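Local coordinates for DNA polymerase III subunit beta (Deinococcus radiodurans, PDB 4TRT), which probably tethers DNA polymerases and other proteins to DNA, as half of a ring-shaped head-to-tail homodimer that encircles the duplex and confers processivity, at residues Ser92-Ser97 against Leu107-Ile112. Residues are numbered along the deposited sequence; the frame is centred on the assembly and turned at random.
Sequences SGQELS and LQTGDI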
loop_
_atom_site.group_PDB
_atom_site.type_symbol
_atom_site.label_atom_id
_atom_site.label_comp_id
_atom_site.label_asym_id
_atom_site.label_seq_id
_atom_site.Cartn_x
_atom_site.Cartn_y
_atom_site.Cartn_z
ATOM N N SER A 92 -11.995 27.129 24.131
ATOM C CA SER A 92 -11.756 27.988 25.279
ATOM C C SER A 92 -10.395 28.638 25.138
ATOM O O SER A 92 -9.382 27.940 25.123
ATOM C CB SER A 92 -11.782 27.134 26.543
ATOM O OG SER A 92 -11.878 27.931 27.703
ATOM N N GLY A 93 -10.376 29.968 25.033
ATOM C CA GLY A 93 -9.156 30.704 24.708
ATOM C C GLY A 93 -8.604 30.234 23.378
ATOM O O GLY A 93 -9.341 30.169 22.390
ATOM N N GLN A 94 -7.320 29.872 23.361
ATOM C CA GLN A 94 -6.656 29.364 22.154
ATOM C C GLN A 94 -6.526 27.825 22.159
ATOM O O GLN A 94 -5.594 27.253 21.578
ATOM C CB GLN A 94 -5.277 30.031 21.986
ATOM C CG GLN A 94 -5.292 31.488 21.449
ATOM C CD GLN A 94 -4.915 31.557 19.955
ATOM O OE1 GLN A 94 -5.680 31.152 19.051
ATOM N NE2 GLN A 94 -3.709 32.057 19.692
ATOM N N GLU A 95 -7.495 27.156 22.775
ATOM C CA GLU A 95 -7.438 25.723 22.935
ATOM C C GLU A 95 -8.748 25.076 22.489
ATOM O O GLU A 95 -9.804 25.399 23.017
ATOM C CB GLU A 95 -7.166 25.401 24.403
ATOM C CG GLU A 95 -6.671 23.988 24.634
ATOM C CD GLU A 95 -6.161 23.778 26.053
ATOM O OE1 GLU A 95 -6.993 23.569 26.964
ATOM O OE2 GLU A 95 -4.933 23.811 26.243
ATOM N N LEU A 96 -8.670 24.191 21.494
ATOM C CA LEU A 96 -9.807 23.357 21.109
ATOM C C LEU A 96 -9.764 22.017 21.846
ATOM O O LEU A 96 -8.809 21.239 21.701
ATOM C CB LEU A 96 -9.814 23.085 19.613
ATOM C CG LEU A 96 -10.992 22.223 19.125
ATOM C CD1 LEU A 96 -12.247 23.086 19.143
ATOM C CD2 LEU A 96 -10.754 21.621 17.745
ATOM N N SER A 97 -10.808 21.736 22.618
ATOM C CA SER A 97 -10.934 20.448 23.279
ATOM C C SER A 97 -11.739 19.494 22.390
ATOM O O SER A 97 -12.763 19.882 21.813
ATOM C CB SER A 97 -11.587 20.618 24.644
ATOM O OG SER A 97 -10.715 21.342 25.486
ATOM N N LEU A 107 -6.074 20.796 21.269
ATOM C CA LEU A 107 -5.245 21.351 20.199
ATOM C C LEU A 107 -5.122 22.871 20.345
ATOM O O LEU A 107 -6.122 23.565 20.557
ATOM C CB LEU A 107 -5.857 21.091 18.820
ATOM C CG LEU A 107 -5.842 19.725 18.171
ATOM C CD1 LEU A 107 -6.748 18.813 18.984
ATOM C CD2 LEU A 107 -6.334 19.840 16.732
ATOM N N GLN A 108 -3.897 23.378 20.225
ATOM C CA GLN A 108 -3.683 24.812 20.115
ATOM C C GLN A 108 -4.271 25.322 18.807
ATOM O O GLN A 108 -4.026 24.745 17.758
ATOM C CB GLN A 108 -2.190 25.138 20.167
ATOM C CG GLN A 108 -1.619 25.011 21.567
ATOM C CD GLN A 108 -2.213 26.001 22.558
ATOM O OE1 GLN A 108 -2.083 27.224 22.412
ATOM N NE2 GLN A 108 -2.867 25.470 23.584
ATOM N N THR A 109 -5.073 26.374 18.883
ATOM C CA THR A 109 -5.668 26.977 17.694
ATOM C C THR A 109 -4.735 28.054 17.155
ATOM O O THR A 109 -3.858 28.524 17.870
ATOM C CB THR A 109 -7.027 27.617 18.016
ATOM O OG1 THR A 109 -6.852 28.546 19.085
ATOM C CG2 THR A 109 -8.033 26.566 18.446
ATOM N N GLY A 110 -4.955 28.466 15.907
ATOM C CA GLY A 110 -4.087 29.425 15.235
ATOM C C GLY A 110 -4.701 30.798 15.080
ATOM O O GLY A 110 -5.688 31.146 15.739
ATOM N N ASP A 111 -4.104 31.581 14.193
ATOM C CA ASP A 111 -4.500 32.975 13.991
ATOM C C ASP A 111 -5.633 33.048 12.967
ATOM O O ASP A 111 -5.398 33.314 11.805
ATOM C CB ASP A 111 -3.278 33.782 13.530
ATOM C CG ASP A 111 -3.514 35.290 13.541
ATOM O OD1 ASP A 111 -4.600 35.753 13.955
ATOM O OD2 ASP A 111 -2.584 36.013 13.137
ATOM N N ILE A 112 -6.864 32.822 13.415
ATOM C CA ILE A 112 -8.042 32.876 12.526
ATOM C C ILE A 112 -8.142 34.237 11.794
ATOM O O ILE A 112 -8.476 34.285 10.609
ATOM C CB ILE A 112 -9.337 32.604 13.331
ATOM C CG1 ILE A 112 -10.592 32.659 12.457
ATOM C CG2 ILE A 112 -9.495 33.613 14.459
ATOM C CD1 ILE A 112 -10.667 31.596 11.403
#
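Leu107 pairs with Leu96 across an antiparallel beta hairpin, strands 95-100 and 103-108, at the edge of the N-terminal domain's sheet within this chain. An antiparallel ladder alternates hydrogen-bonded and non-hydrogen-bonded pairs, and this hairpin has one of each. Two reciprocal backbone bonds join the leucines: Leu107 N gives its hydrogen to Leu96 O at 2.8 Å, and Leu96 N returns one to Leu107 O. Both side chains leave the sheet on one face, where helix 72-81 covers them through Phe75. Leu107 O also receives a CA-H...O contact from Glu95. On the other face, Gln108 makes a non-hydrogen-bonded pair with Glu95. Its chain is bent at chi2 (-64°), which sets CD near Gln94 O; NE2 lies 3.8 Å from Glu95 OE2, with the amide and carboxylate planes nearly perpendicular. The backbone of Gln108 bonds to the second subunit, which places this edge at the dimer interface; Glu95 OE2 also makes a long, weak ion pair with Arg295 of that subunit. Thr109 carries the ladder past the strand end: its N bonds to Gln94 O, in the type II' turn from Ser92 to Glu95, at 2.9 Å, nearly straight but 44° above the carbonyl plane. The methyl CG2 of Thr109 lies 4.1 Å from Leu96 CB. An alanine in place of Thr109 would probably open a gap beside Leu96 CB and leave Gln94 O without the hydroxyl OG1 3.1 Å away. Thr109 OG1 sits between the backbone N and carbonyl carbon (chi1 55°), 3.6 Å from Gln94 CB.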